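Local coordinates for uncharacterized protein Tfu_2867 (Thermobifida fusca, PDB 2QE6) that binds S-adenosylmethionine and is probably a methyltransferase that uses it as methyl donor, its substrate being unknown, at residues R25-G33 with L54-R62; R62-A73 with T90-V101. The protein carries 1 engineered substitution. All coordinates share one frame; numbering follows the deposited sequence.

Interaction 1 (R25-G33 with L54-R62). Engineered in segment 25-33: Val26 (natural residue Ala). With SAM (S-adenosylmethionine), chain F.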
loop_
_atom_site.group_PDB
_atom_site.type_symbol
_atom_site.label_atom_id
_atom_site.label_comp_id
_atom_site.label_asym_id
_atom_site.label_seq_id
_atom_site.Cartn_x
_atom_site.Cartn_y
_atom_site.Cartn_z
ATOM N N ARG A 25 -10.657 2.019 6.669
ATOM C CA ARG A 25 -11.148 1.765 8.014
ATOM C C ARG A 25 -11.218 0.316 8.386
ATOM O O ARG A 25 -10.910 -0.059 9.516
ATOM C CB ARG A 25 -12.503 2.428 8.219
ATOM C CG ARG A 25 -12.420 3.927 8.126
ATOM C CD ARG A 25 -13.800 4.538 7.918
ATOM N NE ARG A 25 -13.726 5.808 7.193
ATOM C CZ ARG A 25 -14.782 6.537 6.858
ATOM N NH1 ARG A 25 -16.013 6.122 7.157
ATOM N NH2 ARG A 25 -14.605 7.688 6.217
ATOM N N VAL A 26 -11.615 -0.542 7.449
ATOM C CA VAL A 26 -11.573 -1.944 7.700
ATOM C C VAL A 26 -10.149 -2.514 7.931
ATOM O O VAL A 26 -9.890 -3.297 8.876
ATOM C CB VAL A 26 -12.272 -2.680 6.574
ATOM C CG1 VAL A 26 -12.123 -4.169 6.807
ATOM C CG2 VAL A 26 -13.802 -2.273 6.540
ATOM N N TYR A 27 -9.205 -2.071 7.123
ATOM C CA TYR A 27 -7.797 -2.455 7.270
ATOM C C TYR A 27 -7.296 -1.925 8.598
ATOM O O TYR A 27 -6.634 -2.625 9.331
ATOM C CB TYR A 27 -7.020 -1.879 6.109
ATOM C CG TYR A 27 -5.594 -2.252 6.033
ATOM C CD1 TYR A 27 -5.200 -3.477 5.554
ATOM C CD2 TYR A 27 -4.617 -1.351 6.395
ATOM C CE1 TYR A 27 -3.821 -3.826 5.464
ATOM C CE2 TYR A 27 -3.249 -1.680 6.307
ATOM C CZ TYR A 27 -2.866 -2.926 5.835
ATOM O OH TYR A 27 -1.530 -3.266 5.727
ATOM N N ASP A 28 -7.680 -0.711 8.952
ATOM C CA ASP A 28 -7.323 -0.154 10.259
ATOM C C ASP A 28 -7.855 -1.051 11.416
ATOM O O ASP A 28 -7.162 -1.354 12.373
ATOM C CB ASP A 28 -7.937 1.217 10.394
ATOM C CG ASP A 28 -7.455 1.915 11.620
ATOM O OD1 ASP A 28 -6.238 2.170 11.631
ATOM O OD2 ASP A 28 -8.264 2.134 12.553
ATOM N N ALA A 29 -9.113 -1.450 11.311
ATOM C CA ALA A 29 -9.738 -2.366 12.253
ATOM C C ALA A 29 -8.935 -3.691 12.313
ATOM O O ALA A 29 -8.648 -4.188 13.387
ATOM C CB ALA A 29 -11.215 -2.608 11.840
ATOM N N LEU A 30 -8.565 -4.259 11.167
ATOM C CA LEU A 30 -7.739 -5.473 11.144
ATOM C C LEU A 30 -6.433 -5.334 11.914
ATOM O O LEU A 30 -6.017 -6.285 12.561
ATOM C CB LEU A 30 -7.419 -5.919 9.734
ATOM C CG LEU A 30 -8.587 -6.531 8.984
ATOM C CD1 LEU A 30 -8.181 -6.835 7.537
ATOM C CD2 LEU A 30 -9.112 -7.813 9.692
ATOM N N LEU A 31 -5.803 -4.165 11.809
ATOM C CA LEU A 31 -4.572 -3.839 12.555
ATOM C C LEU A 31 -4.762 -3.427 14.003
ATOM O O LEU A 31 -3.785 -3.187 14.695
ATOM C CB LEU A 31 -3.777 -2.743 11.809
ATOM C CG LEU A 31 -3.329 -3.167 10.405
ATOM C CD1 LEU A 31 -2.723 -1.987 9.618
ATOM C CD2 LEU A 31 -2.336 -4.333 10.517
ATOM N N GLY A 32 -6.002 -3.337 14.476
ATOM C CA GLY A 32 -6.274 -2.902 15.826
ATOM C C GLY A 32 -6.248 -1.391 16.040
ATOM O O GLY A 32 -6.032 -0.919 17.172
ATOM N N GLY A 33 -6.452 -0.624 14.972
ATOM C CA GLY A 33 -6.593 0.839 15.104
ATOM C C GLY A 33 -7.972 1.289 15.546
ATOM O O GLY A 33 -8.912 0.494 15.599
ATOM N N LEU A 54 -6.438 -13.667 8.188
ATOM C CA LEU A 54 -6.630 -12.328 7.616
ATOM C C LEU A 54 -5.866 -11.233 8.384
ATOM O O LEU A 54 -5.089 -10.481 7.791
ATOM C CB LEU A 54 -8.115 -11.998 7.468
ATOM C CG LEU A 54 -8.486 -10.637 6.811
ATOM C CD1 LEU A 54 -7.768 -10.451 5.451
ATOM C CD2 LEU A 54 -10.086 -10.537 6.682
ATOM N N LYS A 55 -6.063 -11.137 9.678
ATOM C CA LYS A 55 -5.365 -10.116 10.451
ATOM C C LYS A 55 -3.849 -10.295 10.350
ATOM O O LYS A 55 -3.113 -9.317 10.222
ATOM C CB LYS A 55 -5.746 -10.132 11.923
ATOM C CG LYS A 55 -7.130 -9.626 12.297
ATOM C CD LYS A 55 -7.198 -9.370 13.869
ATOM C CE LYS A 55 -8.625 -9.055 14.403
ATOM N NZ LYS A 55 -9.263 -7.789 13.856
ATOM N N GLU A 56 -3.369 -11.533 10.408
ATOM C CA GLU A 56 -1.917 -11.764 10.293
ATOM C C GLU A 56 -1.373 -11.323 8.929
ATOM O O GLU A 56 -0.290 -10.772 8.861
ATOM C CB GLU A 56 -1.548 -13.216 10.638
ATOM C CG GLU A 56 -1.628 -13.496 12.165
ATOM N N SER A 57 -2.149 -11.523 7.870
ATOM C CA SER A 57 -1.810 -11.050 6.549
ATOM C C SER A 57 -1.617 -9.518 6.497
ATOM O O SER A 57 -0.722 -9.030 5.819
ATOM C CB SER A 57 -2.846 -11.519 5.496
ATOM O OG SER A 57 -4.006 -10.697 5.409
ATOM N N ALA A 58 -2.459 -8.774 7.195
ATOM C CA ALA A 58 -2.342 -7.332 7.281
ATOM C C ALA A 58 -1.107 -6.982 8.043
ATOM O O ALA A 58 -0.392 -6.073 7.645
ATOM C CB ALA A 58 -3.575 -6.690 7.969
ATOM N N ILE A 59 -0.864 -7.660 9.163
ATOM C CA ILE A 59 0.378 -7.434 9.921
ATOM C C ILE A 59 1.623 -7.647 9.028
ATOM O O ILE A 59 2.540 -6.813 8.988
ATOM C CB ILE A 59 0.426 -8.288 11.197
ATOM C CG1 ILE A 59 -0.686 -7.837 12.173
ATOM C CG2 ILE A 59 1.790 -8.129 11.927
ATOM C CD1 ILE A 59 -1.013 -8.882 13.273
ATOM N N GLU A 60 1.654 -8.759 8.304
ATOM C CA GLU A 60 2.787 -9.045 7.451
ATOM C C GLU A 60 2.941 -7.993 6.353
ATOM O O GLU A 60 4.050 -7.711 5.939
ATOM C CB GLU A 60 2.669 -10.425 6.810
ATOM C CG GLU A 60 2.873 -11.569 7.798
ATOM C CD GLU A 60 4.192 -11.531 8.553
ATOM O OE1 GLU A 60 5.214 -11.003 8.034
ATOM O OE2 GLU A 60 4.203 -12.072 9.682
ATOM N N ASN A 61 1.834 -7.439 5.875
ATOM C CA ASN A 61 1.883 -6.382 4.862
ATOM C C ASN A 61 2.495 -5.107 5.435
ATOM O O ASN A 61 3.352 -4.476 4.804
ATOM C CB ASN A 61 0.478 -6.140 4.303
ATOM C CG ASN A 61 0.484 -5.252 3.118
ATOM O OD1 ASN A 61 1.107 -5.544 2.099
ATOM N ND2 ASN A 61 -0.231 -4.160 3.226
ATOM N N ARG A 62 2.116 -4.758 6.657
ATOM C CA ARG A 62 2.778 -3.630 7.326
ATOM C C ARG A 62 4.252 -3.872 7.575
ATOM O O ARG A 62 5.038 -2.973 7.382
ATOM C CB ARG A 62 2.090 -3.275 8.640
ATOM C CG ARG A 62 0.664 -2.802 8.417
ATOM C CD ARG A 62 0.596 -1.673 7.399
ATOM N NE ARG A 62 1.393 -0.525 7.852
ATOM C CZ ARG A 62 1.300 0.711 7.367
ATOM N NH1 ARG A 62 0.454 0.993 6.387
ATOM N NH2 ARG A 62 2.067 1.675 7.885
HETATM N N SAM F . -1.065 1.049 1.683
HETATM C CA SAM F . -1.477 0.684 3.095
HETATM C C SAM F . -0.798 -0.606 3.496
HETATM O O SAM F . -0.570 -0.844 4.677
HETATM O OXT SAM F . -0.495 -1.444 2.636
HETATM C CB SAM F . -2.986 0.478 3.333
HETATM C CG SAM F . -3.634 -0.693 2.577
HETATM S SD SAM F . -5.450 -0.808 2.698
HETATM C CE SAM F . -5.667 0.634 3.768
HETATM C "C5'" SAM F . -5.800 -0.011 1.117
HETATM C "C4'" SAM F . -5.859 1.517 0.996
HETATM O "O4'" SAM F . -5.922 1.881 -0.387
HETATM C "C3'" SAM F . -7.099 2.152 1.647
HETATM O "O3'" SAM F . -6.736 3.201 2.528
HETATM C "C2'" SAM F . -7.975 2.651 0.509
HETATM O "O2'" SAM F . -8.840 3.743 0.847
HETATM C "C1'" SAM F . -6.899 2.922 -0.537
HETATM N N9 SAM F . -7.478 2.896 -1.881
HETATM C C8 SAM F . -8.086 1.841 -2.559
HETATM N N7 SAM F . -8.463 2.281 -3.789
HETATM C C5 SAM F . -8.082 3.593 -3.896
HETATM C C6 SAM F . -8.199 4.514 -4.948
HETATM N N6 SAM F . -8.816 4.139 -6.103
HETATM N N1 SAM F . -7.694 5.786 -4.742
HETATM C C2 SAM F . -7.073 6.163 -3.534
HETATM N N3 SAM F . -6.967 5.250 -2.488
HETATM C C4 SAM F . -7.461 3.986 -2.697
#
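Tyr27 and Asn61 meet at about a right angle, the phenol ring and the amide standing 82° apart. The bond joining them runs from Asn61 ND2 to Tyr27 OH over 3.0 Å; it is nearly straight, and the hydroxyl lies close to the amide plane. The same ND2 also gives a weak, bent bond to OXT of S-adenosylmethionine, while OD1 is hydrogen-bonded to Thr195, consistent with this orientation of the amide. With its CG anti to the backbone N (chi1 -175°), Tyr27 carries its ring out over the ligand: the sulfonium SD sits 3.6 Å above one face, offset toward the rim, and OH makes a weak bond to carboxylate O. Arg62 CD comes to the ring edge, and Arg62 NH1 donates to O of S-adenosylmethionine at 2.7 Å.

Behind this polar cluster the packing is apolar. Ala58 CB lies 3.8 Å from Tyr27 CE1, and Leu31 CD2 approaches Ala58 CB at 3.7 Å. Leu30 crosses Leu54 at about a right angle, its CD1 3.9 Å from Leu54 CG, and its CD2 rests on Lys55 CG. The axes of the short segments 25-30 and 54-62 cross at -97°, with a closest approach of 9.8 Å. Together the two helices supply one wall of the S-adenosylmethionine pocket, at its methionine end, in a Rossmann-like methyltransferase fold.

Interaction 2 (R62-A73 with T90-V101). With SAM (S-adenosylmethionine), chain F.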
loop_
_atom_site.group_PDB
_atom_site.type_symbol
_atom_site.label_atom_id
_atom_site.label_comp_id
_atom_site.label_asym_id
_atom_site.label_seq_id
_atom_site.Cartn_x
_atom_site.Cartn_y
_atom_site.Cartn_z
ATOM N N ARG A 62 2.116 -4.758 6.657
ATOM C CA ARG A 62 2.778 -3.630 7.326
ATOM C C ARG A 62 4.252 -3.872 7.575
ATOM O O ARG A 62 5.038 -2.973 7.382
ATOM C CB ARG A 62 2.090 -3.275 8.640
ATOM C CG ARG A 62 0.664 -2.802 8.417
ATOM C CD ARG A 62 0.596 -1.673 7.399
ATOM N NE ARG A 62 1.393 -0.525 7.852
ATOM C CZ ARG A 62 1.300 0.711 7.367
ATOM N NH1 ARG A 62 0.454 0.993 6.387
ATOM N NH2 ARG A 62 2.067 1.675 7.885
ATOM N N LYS A 63 4.619 -5.064 8.019
ATOM C CA LYS A 63 6.021 -5.403 8.211
ATOM C C LYS A 63 6.823 -5.349 6.885
ATOM O O LYS A 63 7.944 -4.902 6.885
ATOM C CB LYS A 63 6.170 -6.790 8.858
ATOM C CG LYS A 63 5.764 -6.924 10.351
ATOM C CD LYS A 63 5.819 -8.412 10.710
ATOM C CE LYS A 63 5.754 -8.733 12.165
ATOM N NZ LYS A 63 5.636 -10.242 12.279
ATOM N N VAL A 64 6.278 -5.814 5.755
ATOM C CA VAL A 64 7.030 -5.697 4.500
ATOM C C VAL A 64 7.094 -4.258 4.013
ATOM O O VAL A 64 8.055 -3.875 3.353
ATOM C CB VAL A 64 6.478 -6.623 3.351
ATOM C CG1 VAL A 64 5.230 -6.086 2.760
ATOM C CG2 VAL A 64 7.532 -6.827 2.287
ATOM N N LEU A 65 6.077 -3.461 4.325
ATOM C CA LEU A 65 6.103 -2.039 4.015
ATOM C C LEU A 65 7.328 -1.421 4.678
ATOM O O LEU A 65 8.091 -0.700 4.044
ATOM C CB LEU A 65 4.833 -1.325 4.494
ATOM C CG LEU A 65 4.691 0.199 4.297
ATOM C CD1 LEU A 65 3.196 0.493 4.307
ATOM C CD2 LEU A 65 5.442 1.022 5.367
ATOM N N VAL A 66 7.508 -1.721 5.952
ATOM C CA VAL A 66 8.645 -1.167 6.707
ATOM C C VAL A 66 9.998 -1.629 6.132
ATOM O O VAL A 66 10.910 -0.815 5.896
ATOM C CB VAL A 66 8.540 -1.533 8.215
ATOM C CG1 VAL A 66 9.843 -1.199 8.938
ATOM C CG2 VAL A 66 7.353 -0.800 8.898
ATOM N N ARG A 67 10.146 -2.937 5.933
ATOM C CA ARG A 67 11.362 -3.486 5.340
ATOM C C ARG A 67 11.650 -2.906 3.948
ATOM O O ARG A 67 12.805 -2.652 3.612
ATOM C CB ARG A 67 11.325 -5.029 5.281
ATOM C CG ARG A 67 11.201 -5.715 6.634
ATOM C CD ARG A 67 11.612 -7.186 6.612
ATOM N NE ARG A 67 10.893 -7.941 5.594
ATOM C CZ ARG A 67 9.635 -8.362 5.721
ATOM N NH1 ARG A 67 8.935 -8.106 6.826
ATOM N NH2 ARG A 67 9.054 -9.035 4.730
ATOM N N GLY A 68 10.613 -2.729 3.135
ATOM C CA GLY A 68 10.787 -2.205 1.789
ATOM C C GLY A 68 11.138 -0.725 1.781
ATOM O O GLY A 68 12.003 -0.288 1.059
ATOM N N VAL A 69 10.474 0.060 2.612
ATOM C CA VAL A 69 10.777 1.476 2.679
ATOM C C VAL A 69 12.190 1.667 3.224
ATOM O O VAL A 69 12.909 2.527 2.760
ATOM C CB VAL A 69 9.717 2.244 3.470
ATOM C CG1 VAL A 69 10.144 3.644 3.696
ATOM C CG2 VAL A 69 8.382 2.184 2.734
ATOM N N ARG A 70 12.583 0.864 4.211
ATOM C CA ARG A 70 13.940 0.914 4.753
ATOM C C ARG A 70 14.974 0.578 3.674
ATOM O O ARG A 70 16.017 1.216 3.593
ATOM C CB ARG A 70 14.090 -0.034 5.948
ATOM C CG ARG A 70 15.451 0.048 6.628
ATOM C CD ARG A 70 15.579 -0.912 7.803
ATOM N NE ARG A 70 15.440 -2.307 7.381
ATOM C CZ ARG A 70 14.611 -3.200 7.915
ATOM N NH1 ARG A 70 13.813 -2.875 8.926
ATOM N NH2 ARG A 70 14.592 -4.436 7.432
ATOM N N PHE A 71 14.682 -0.420 2.831
ATOM C CA PHE A 71 15.566 -0.747 1.702
ATOM C C PHE A 71 15.688 0.454 0.749
ATOM O O PHE A 71 16.787 0.869 0.365
ATOM C CB PHE A 71 15.057 -1.988 0.940
ATOM C CG PHE A 71 15.606 -2.118 -0.454
ATOM C CD1 PHE A 71 16.875 -2.601 -0.673
ATOM C CD2 PHE A 71 14.821 -1.800 -1.555
ATOM C CE1 PHE A 71 17.390 -2.718 -1.980
ATOM C CE2 PHE A 71 15.337 -1.891 -2.850
ATOM C CZ PHE A 71 16.610 -2.356 -3.058
ATOM N N LEU A 72 14.553 1.032 0.406
ATOM C CA LEU A 72 14.500 2.115 -0.574
ATOM C C LEU A 72 15.191 3.371 -0.101
ATOM O O LEU A 72 15.966 3.974 -0.851
ATOM C CB LEU A 72 13.048 2.431 -0.915
ATOM C CG LEU A 72 12.325 1.414 -1.779
ATOM C CD1 LEU A 72 10.831 1.684 -1.770
ATOM C CD2 LEU A 72 12.909 1.332 -3.213
ATOM N N ALA A 73 14.921 3.768 1.149
ATOM C CA ALA A 73 15.400 5.064 1.672
ATOM C C ALA A 73 16.864 5.011 2.128
ATOM O O ALA A 73 17.557 6.041 2.177
ATOM C CB ALA A 73 14.477 5.537 2.811
ATOM N N THR A 90 -0.508 4.047 11.317
ATOM C CA THR A 90 -0.154 2.926 12.182
ATOM C C THR A 90 0.947 3.418 13.080
ATOM O O THR A 90 1.320 4.582 13.024
ATOM C CB THR A 90 0.379 1.720 11.399
ATOM O OG1 THR A 90 1.665 2.061 10.855
ATOM C CG2 THR A 90 -0.593 1.306 10.303
ATOM N N VAL A 91 1.494 2.529 13.896
ATOM C CA VAL A 91 2.597 2.913 14.773
ATOM C C VAL A 91 3.958 3.048 14.019
ATOM O O VAL A 91 4.910 3.568 14.594
ATOM C CB VAL A 91 2.696 1.945 16.005
ATOM C CG1 VAL A 91 1.374 1.987 16.834
ATOM C CG2 VAL A 91 3.014 0.524 15.559
ATOM N N GLN A 92 4.043 2.591 12.757
ATOM C CA GLN A 92 5.232 2.806 11.886
ATOM C C GLN A 92 4.819 3.149 10.464
ATOM O O GLN A 92 4.568 2.252 9.653
ATOM C CB GLN A 92 6.103 1.555 11.780
ATOM C CG GLN A 92 7.067 1.322 12.921
ATOM C CD GLN A 92 7.929 0.089 12.681
ATOM O OE1 GLN A 92 7.410 -1.018 12.541
ATOM N NE2 GLN A 92 9.241 0.278 12.620
ATOM N N ASN A 93 4.769 4.433 10.144
ATOM C CA ASN A 93 4.324 4.866 8.824
ATOM C C ASN A 93 5.520 5.088 7.919
ATOM O O ASN A 93 6.664 5.245 8.392
ATOM C CB ASN A 93 3.518 6.164 8.924
ATOM C CG ASN A 93 2.275 6.020 9.771
ATOM O OD1 ASN A 93 1.408 5.210 9.463
ATOM N ND2 ASN A 93 2.181 6.803 10.833
ATOM N N THR A 94 5.236 5.156 6.624
ATOM C CA THR A 94 6.258 5.343 5.574
ATOM C C THR A 94 7.272 6.425 5.853
ATOM O O THR A 94 8.470 6.148 5.815
ATOM C CB THR A 94 5.594 5.604 4.238
ATOM O OG1 THR A 94 4.732 4.501 3.974
ATOM C CG2 THR A 94 6.627 5.762 3.101
ATOM N N HIS A 95 6.811 7.639 6.156
ATOM C CA HIS A 95 7.731 8.756 6.360
ATOM C C HIS A 95 8.625 8.588 7.603
ATOM O O HIS A 95 9.763 9.083 7.662
ATOM C CB HIS A 95 6.944 10.069 6.384
ATOM C CG HIS A 95 6.289 10.385 7.693
ATOM N ND1 HIS A 95 5.050 9.898 8.044
ATOM C CD2 HIS A 95 6.667 11.216 8.705
ATOM C CE1 HIS A 95 4.695 10.379 9.220
ATOM N NE2 HIS A 95 5.660 11.181 9.646
ATOM N N GLU A 96 8.091 7.875 8.583
ATOM C CA GLU A 96 8.819 7.567 9.807
ATOM C C GLU A 96 9.935 6.573 9.513
ATOM O O GLU A 96 11.060 6.756 9.908
ATOM C CB GLU A 96 7.833 7.026 10.854
ATOM C CG GLU A 96 6.854 8.108 11.379
ATOM C CD GLU A 96 5.566 7.539 12.015
ATOM O OE1 GLU A 96 5.371 6.299 12.046
ATOM O OE2 GLU A 96 4.743 8.361 12.475
ATOM N N VAL A 97 9.615 5.509 8.793
ATOM C CA VAL A 97 10.648 4.595 8.333
ATOM C C VAL A 97 11.678 5.321 7.457
ATOM O O VAL A 97 12.879 5.225 7.703
ATOM C CB VAL A 97 10.021 3.434 7.527
ATOM C CG1 VAL A 97 11.074 2.388 7.264
ATOM C CG2 VAL A 97 8.878 2.851 8.337
ATOM N N ALA A 98 11.205 6.074 6.458
ATOM C CA ALA A 98 12.108 6.753 5.513
ATOM C C ALA A 98 13.023 7.707 6.249
ATOM O O ALA A 98 14.234 7.730 6.014
ATOM C CB ALA A 98 11.315 7.493 4.429
ATOM N N GLN A 99 12.458 8.487 7.168
ATOM C CA GLN A 99 13.280 9.482 7.883
ATOM C C GLN A 99 14.246 8.866 8.895
ATOM O O GLN A 99 15.272 9.486 9.221
ATOM C CB GLN A 99 12.403 10.528 8.567
ATOM C CG GLN A 99 11.548 11.388 7.592
ATOM C CD GLN A 99 10.785 12.445 8.319
ATOM O OE1 GLN A 99 11.190 12.858 9.406
ATOM N NE2 GLN A 99 9.701 12.914 7.744
ATOM N N SER A 100 13.944 7.659 9.382
ATOM C CA SER A 100 14.859 6.932 10.293
ATOM C C SER A 100 16.177 6.558 9.624
ATOM O O SER A 100 17.201 6.528 10.288
ATOM C CB SER A 100 14.203 5.656 10.882
ATOM O OG SER A 100 14.078 4.610 9.926
ATOM N N VAL A 101 16.149 6.273 8.319
ATOM C CA VAL A 101 17.369 5.941 7.579
ATOM C C VAL A 101 17.902 7.121 6.755
ATOM O O VAL A 101 19.063 7.125 6.380
ATOM C CB VAL A 101 17.200 4.685 6.663
ATOM C CG1 VAL A 101 16.845 3.473 7.493
ATOM C CG2 VAL A 101 16.166 4.888 5.605
HETATM N N SAM F . -1.065 1.049 1.683
HETATM C CA SAM F . -1.477 0.684 3.095
HETATM C C SAM F . -0.798 -0.606 3.496
HETATM O O SAM F . -0.570 -0.844 4.677
HETATM O OXT SAM F . -0.495 -1.444 2.636
HETATM C CB SAM F . -2.986 0.478 3.333
HETATM C CG SAM F . -3.634 -0.693 2.577
HETATM S SD SAM F . -5.450 -0.808 2.698
HETATM C CE SAM F . -5.667 0.634 3.768
HETATM C "C5'" SAM F . -5.800 -0.011 1.117
HETATM C "C4'" SAM F . -5.859 1.517 0.996
HETATM O "O4'" SAM F . -5.922 1.881 -0.387
HETATM C "C3'" SAM F . -7.099 2.152 1.647
HETATM O "O3'" SAM F . -6.736 3.201 2.528
HETATM C "C2'" SAM F . -7.975 2.651 0.509
HETATM O "O2'" SAM F . -8.840 3.743 0.847
HETATM C "C1'" SAM F . -6.899 2.922 -0.537
HETATM N N9 SAM F . -7.478 2.896 -1.881
HETATM C C8 SAM F . -8.086 1.841 -2.559
HETATM N N7 SAM F . -8.463 2.281 -3.789
HETATM C C5 SAM F . -8.082 3.593 -3.896
HETATM C C6 SAM F . -8.199 4.514 -4.948
HETATM N N6 SAM F . -8.816 4.139 -6.103
HETATM N N1 SAM F . -7.694 5.786 -4.742
HETATM C C2 SAM F . -7.073 6.163 -3.534
HETATM N N3 SAM F . -6.967 5.250 -2.488
HETATM C C4 SAM F . -7.461 3.986 -2.697
HETATM O O HOH W 1 2.329 4.238 6.547
HETATM O O HOH W 2 3.870 -0.380 9.783
#
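Arg62 reaches Thr90 and Gln92 through a chain that folds twice. Its CB already points toward 90-101; CG stands anti to the carbonyl carbon (chi1 -63°), and further bends at chi2 and chi3 turn the guanidinium off the helix toward loop 90-93. Arg62 CD passes 3.1 Å from carboxylate O of S-adenosylmethionine. NE gives its hydrogen to water 2, which in turn donates to Gln92 O. Beyond it, CZ lies under Thr90 CG2, the methyl being 3.4 Å above the guanidinium plane and over its centre, while Leu65 CD1 covers the opposite face near the rim. At the tip, NH1 is directed at the ligand and NH2 at the loop: Arg62 NH2 bonds Gln92 O at 3.1 Å and 141°, within the guanidinium plane although above the carbonyl plane, and also donates to water 1, itself bound to Asn93 OD1 and Thr94 N. With an alanine here, the ligand carboxylate would probably be left without the arginine charge and Gln92 O without this donor, and a gap would open between Leu65 and Thr90.

The loop is shaped by an ST turn, Thr90 OG1 accepting from Gln92 N, and by Asn93 OD1, which receives Thr90 N at 2.9 Å. It leads into helix 94-101, which in chain order follows strand 80-84 and precedes strand 106-111 of the Rossmann-like sheet. The axes of the short segments 62-73 and 94-101 cross at -39°, with a closest approach of 8.4 Å.

Along that crossing Val97 CG1 sits 3.5 Å from Val66 O and also touches Arg70 N, while Val69 CG1 rests against both Thr94 O and Ala98 N, from one side. Farther on, Val101 CG2 presses on Ala73 CB at 3.3 Å, tighter than usual carbon contact, and Val101 CG1 rests against Arg70 CG.

Overall arrangement
From the N terminus, helix 23-30 comes first; the chain then runs through helix 38-48 before helix 54-75 returns to it, and interaction 1 closes that loop. Interaction 2 opens only afterwards: the chain continues along helix 54-75, passes through strand 80-84, and folds back so that 90-101 lies against 62-73. The two loops are therefore in series, neither nested nor crossed, with Arg62 common to both. Their centres are 16 Å apart, yet Leu31 CD1 comes within 4.0 Å of Thr90 CG2. Helix 54-75 thus joins the N-terminal helical part to the loop and helix following strand 80-84, and both contacts reach S-adenosylmethionine.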